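Local coordinates for protein papain-like protease (Human betacoronavirus 2c EMC/2012, PDB 4RNA) that is a cysteine protease of the MERS coronavirus that probably cleaves the viral polyprotein and, as in related coronaviruses, removes ubiquitin from host proteins, at residues 179-189 and 200-211. Sequence-based numbering, arbitrary orientation.
Sequences AELCCSARMVW and DVVLQGLKACCY
W189 and Y211 meet obliquely: the CZ2 corner of the indole comes to 3.4 Å from Y211 CE2, while the centroid of its six-membered ring stays 5.5 Å from that of Y211. The two planes are inclined at 31°, and the side chains cross at a slant. The indole also reaches back along its own strand, where W189 NE1 makes a weak hydrogen bond to M187 SD. With CG anti to the backbone N (chi1 -164°) and the chain extended to SD, the M187 thioether lies beside the indole N-H. A208 CB, in the short 3-10 segment 206-208, packs on M187 CB at 3.7 Å. On the other face of the sheet R186 stretches out until V202 CG1 sits over one face of its guanidinium, 3.6 Å from R186 NH1; R186 NE also has a long, weak ion pair with E240. R186 and Q204 run side by side. Strands 186-189 and 200-204 are the inner ends of an antiparallel hairpin, at 165°, whose far end carries C193 and C196 of the four-cysteine zinc site, in the zinc-ribbon fingers of this ubiquitin-specific-protease-like fold. Four backbone bonds pair M187 with L203 and W189 with V201; the bond from L203 N to M187 O is the straightest. Beyond Q204 the hydrogen bond from G205 N to A185 O is longer, 3.3 Å, and its donor stands above the carbonyl plane; a water bridges A185 N and, weakly, G205 N. Past this turn, the two methyls of L181 diverge onto 205-209, CD1 approaching L206 CD2 and CD2 lying 4.0 Å from C209 SG, which also touches A185 CB. P244 packs against L181 and C209, W245 against L206 and C209.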
loop_
_atom_site.group_PDB
_atom_site.type_symbol
_atom_site.label_atom_id
_atom_site.label_comp_id
_atom_site.label_asym_id
_atom_site.label_seq_id
_atom_site.Cartn_x
_atom_site.Cartn_y
_atom_site.Cartn_z
ATOM N N ALA A 179 14.643 -2.124 2.018
ATOM C CA ALA A 179 16.010 -1.835 2.429
ATOM C C ALA A 179 16.781 -3.135 2.489
ATOM O O ALA A 179 16.191 -4.217 2.457
ATOM C CB ALA A 179 16.050 -1.121 3.791
ATOM N N GLU A 180 18.086 -3.040 2.596
ATOM C CA GLU A 180 18.857 -4.234 2.871
ATOM C C GLU A 180 19.979 -3.871 3.854
ATOM O O GLU A 180 20.401 -2.702 3.994
ATOM C CB GLU A 180 19.434 -4.832 1.589
ATOM C CG GLU A 180 20.706 -4.109 1.139
ATOM C CD GLU A 180 21.180 -4.496 -0.259
ATOM O OE1 GLU A 180 21.651 -3.573 -0.963
ATOM O OE2 GLU A 180 21.078 -5.698 -0.662
ATOM N N LEU A 181 20.427 -4.888 4.559
ATOM C CA LEU A 181 21.409 -4.704 5.597
ATOM C C LEU A 181 22.777 -4.735 4.927
ATOM O O LEU A 181 22.990 -5.544 4.025
ATOM C CB LEU A 181 21.287 -5.899 6.549
ATOM C CG LEU A 181 21.769 -5.613 7.962
ATOM C CD1 LEU A 181 20.941 -4.478 8.576
ATOM C CD2 LEU A 181 21.623 -6.916 8.755
ATOM N N CYS A 182 23.698 -3.893 5.366
ATOM C CA CYS A 182 25.071 -3.860 4.804
ATOM C C CYS A 182 26.046 -4.764 5.564
ATOM O O CYS A 182 27.234 -4.709 5.345
ATOM C CB CYS A 182 25.590 -2.428 4.822
ATOM S SG CYS A 182 24.586 -1.344 3.765
ATOM N N CYS A 183 25.536 -5.572 6.481
ATOM C CA CYS A 183 26.349 -6.502 7.251
ATOM C C CYS A 183 25.560 -7.827 7.372
ATOM O O CYS A 183 24.452 -7.921 6.833
ATOM C CB CYS A 183 26.677 -5.878 8.624
ATOM S SG CYS A 183 25.308 -5.448 9.763
ATOM N N SER A 184 26.110 -8.824 8.079
ATOM C CA SER A 184 25.439 -10.073 8.411
ATOM C C SER A 184 24.402 -9.911 9.511
ATOM O O SER A 184 24.618 -9.122 10.437
ATOM C CB SER A 184 26.486 -10.990 9.013
ATOM O OG SER A 184 27.061 -11.716 7.974
ATOM N N ALA A 185 23.295 -10.642 9.435
ATOM C CA ALA A 185 22.473 -10.783 10.640
ATOM C C ALA A 185 21.836 -12.130 10.554
ATOM O O ALA A 185 21.651 -12.668 9.456
ATOM C CB ALA A 185 21.424 -9.689 10.719
ATOM N N ARG A 186 21.497 -12.700 11.697
ATOM C CA ARG A 186 21.000 -14.045 11.649
ATOM C C ARG A 186 20.087 -14.276 12.820
ATOM O O ARG A 186 20.369 -13.800 13.915
ATOM C CB ARG A 186 22.193 -14.955 11.711
ATOM C CG ARG A 186 21.907 -16.410 11.474
ATOM C CD ARG A 186 23.186 -17.165 11.763
ATOM N NE ARG A 186 22.931 -18.577 11.574
ATOM C CZ ARG A 186 22.685 -19.146 10.389
ATOM N NH1 ARG A 186 22.687 -18.431 9.258
ATOM N NH2 ARG A 186 22.436 -20.449 10.339
ATOM N N MET A 187 19.008 -15.033 12.587
ATOM C CA MET A 187 18.045 -15.336 13.645
ATOM C C MET A 187 17.659 -16.826 13.481
ATOM O O MET A 187 17.198 -17.209 12.392
ATOM C CB MET A 187 16.845 -14.414 13.495
ATOM C CG MET A 187 15.939 -14.342 14.704
ATOM S SD MET A 187 14.466 -13.363 14.282
ATOM C CE MET A 187 13.854 -14.316 12.940
ATOM N N VAL A 188 17.904 -17.660 14.512
ATOM C CA VAL A 188 17.534 -19.099 14.418
ATOM C C VAL A 188 16.473 -19.461 15.459
ATOM O O VAL A 188 16.739 -19.393 16.643
ATOM C CB VAL A 188 18.753 -20.018 14.542
ATOM C CG1 VAL A 188 18.375 -21.454 14.198
ATOM C CG2 VAL A 188 19.887 -19.538 13.643
ATOM N N TRP A 189 15.278 -19.828 14.978
ATOM C CA TRP A 189 14.197 -20.398 15.766
ATOM C C TRP A 189 14.272 -21.895 15.730
ATOM O O TRP A 189 14.560 -22.496 14.693
ATOM C CB TRP A 189 12.828 -19.954 15.230
ATOM C CG TRP A 189 12.612 -18.481 15.407
ATOM C CD1 TRP A 189 12.886 -17.482 14.493
ATOM C CD2 TRP A 189 12.086 -17.790 16.599
ATOM N NE1 TRP A 189 12.589 -16.247 15.018
ATOM C CE2 TRP A 189 12.080 -16.365 16.269
ATOM C CE3 TRP A 189 11.632 -18.201 17.858
ATOM C CZ2 TRP A 189 11.629 -15.398 17.164
ATOM C CZ3 TRP A 189 11.195 -17.212 18.763
ATOM C CH2 TRP A 189 11.213 -15.840 18.413
ATOM N N ASP A 200 14.582 -26.444 12.594
ATOM C CA ASP A 200 15.110 -25.056 12.570
ATOM C C ASP A 200 14.567 -24.116 11.436
ATOM O O ASP A 200 14.481 -24.484 10.253
ATOM C CB ASP A 200 16.648 -25.045 12.634
ATOM C CG ASP A 200 17.194 -25.425 14.031
ATOM O OD1 ASP A 200 16.441 -25.380 15.041
ATOM O OD2 ASP A 200 18.393 -25.767 14.131
ATOM N N VAL A 201 14.173 -22.906 11.827
ATOM C CA VAL A 201 13.869 -21.818 10.864
ATOM C C VAL A 201 14.942 -20.713 11.008
ATOM O O VAL A 201 15.093 -20.102 12.082
ATOM C CB VAL A 201 12.486 -21.134 11.164
ATOM C CG1 VAL A 201 12.129 -20.137 10.064
ATOM C CG2 VAL A 201 11.398 -22.174 11.311
ATOM N N VAL A 202 15.695 -20.486 9.939
ATOM C CA VAL A 202 16.757 -19.481 9.907
ATOM C C VAL A 202 16.307 -18.263 9.086
ATOM O O VAL A 202 15.904 -18.412 7.911
ATOM C CB VAL A 202 18.036 -20.063 9.275
ATOM C CG1 VAL A 202 19.177 -19.025 9.164
ATOM C CG2 VAL A 202 18.453 -21.343 9.985
ATOM N N LEU A 203 16.364 -17.075 9.702
ATOM C CA LEU A 203 16.176 -15.801 8.989
ATOM C C LEU A 203 17.496 -15.008 8.961
ATOM O O LEU A 203 18.272 -15.050 9.932
ATOM C CB LEU A 203 15.067 -14.975 9.669
ATOM C CG LEU A 203 13.735 -15.725 9.694
ATOM C CD1 LEU A 203 12.868 -15.237 10.829
ATOM C CD2 LEU A 203 13.039 -15.595 8.351
ATOM N N GLN A 204 17.756 -14.308 7.843
ATOM C CA GLN A 204 18.994 -13.540 7.612
ATOM C C GLN A 204 18.700 -12.114 7.184
ATOM O O GLN A 204 17.590 -11.835 6.783
ATOM C CB GLN A 204 19.812 -14.174 6.485
ATOM C CG GLN A 204 19.752 -15.679 6.571
ATOM C CD GLN A 204 20.766 -16.320 5.694
ATOM O OE1 GLN A 204 21.964 -16.156 5.917
ATOM N NE2 GLN A 204 20.302 -17.068 4.694
ATOM N N GLY A 205 19.715 -11.249 7.243
ATOM C CA GLY A 205 19.590 -9.840 6.857
ATOM C C GLY A 205 18.602 -9.074 7.696
ATOM O O GLY A 205 18.433 -9.311 8.926
ATOM N N LEU A 206 17.925 -8.141 7.039
ATOM C CA LEU A 206 16.926 -7.341 7.716
ATOM C C LEU A 206 15.846 -8.133 8.389
ATOM O O LEU A 206 15.347 -7.705 9.413
ATOM C CB LEU A 206 16.262 -6.366 6.732
ATOM C CG LEU A 206 17.054 -5.096 6.565
ATOM C CD1 LEU A 206 16.290 -4.186 5.619
ATOM C CD2 LEU A 206 17.209 -4.426 7.902
ATOM N N LYS A 207 15.443 -9.255 7.789
ATOM C CA LYS A 207 14.437 -10.143 8.380
ATOM C C LYS A 207 14.781 -10.638 9.779
ATOM O O LYS A 207 13.876 -10.790 10.619
ATOM C CB LYS A 207 14.104 -11.337 7.465
ATOM C CG LYS A 207 13.422 -10.884 6.174
ATOM C CD LYS A 207 12.695 -12.016 5.451
ATOM C CE LYS A 207 13.649 -13.010 4.773
ATOM N NZ LYS A 207 14.306 -12.535 3.510
ATOM N N ALA A 208 16.075 -10.874 10.028
ATOM C CA ALA A 208 16.594 -11.202 11.362
ATOM C C ALA A 208 16.542 -10.010 12.373
ATOM O O ALA A 208 16.788 -10.207 13.536
ATOM C CB ALA A 208 18.030 -11.760 11.258
ATOM N N CYS A 209 16.170 -8.799 11.928
ATOM C CA CYS A 209 16.324 -7.642 12.777
ATOM C C CYS A 209 15.025 -7.042 13.145
ATOM O O CYS A 209 15.078 -6.004 13.785
ATOM C CB CYS A 209 17.164 -6.501 12.165
ATOM S SG CYS A 209 18.800 -6.959 11.544
ATOM N N CYS A 210 13.924 -7.597 12.641
ATOM C CA CYS A 210 12.562 -7.034 12.945
ATOM C C CYS A 210 11.682 -8.174 13.417
ATOM O O CYS A 210 11.742 -9.291 12.848
ATOM C CB CYS A 210 11.907 -6.423 11.679
ATOM S SG CYS A 210 12.987 -5.193 10.931
ATOM N N TYR A 211 10.805 -7.928 14.395
ATOM C CA TYR A 211 9.931 -8.985 14.818
ATOM C C TYR A 211 8.684 -8.328 15.303
ATOM O O TYR A 211 8.795 -7.351 15.982
ATOM C CB TYR A 211 10.599 -9.787 15.945
ATOM C CG TYR A 211 9.763 -10.981 16.363
ATOM C CD1 TYR A 211 8.777 -10.869 17.347
ATOM C CD2 TYR A 211 9.905 -12.241 15.719
ATOM C CE1 TYR A 211 7.995 -11.984 17.715
ATOM C CE2 TYR A 211 9.115 -13.328 16.086
ATOM C CZ TYR A 211 8.182 -13.202 17.089
ATOM O OH TYR A 211 7.409 -14.287 17.451
HETATM O O HOH W 1 18.859 -7.826 4.076
HETATM O O HOH W 2 22.747 -11.616 6.420
#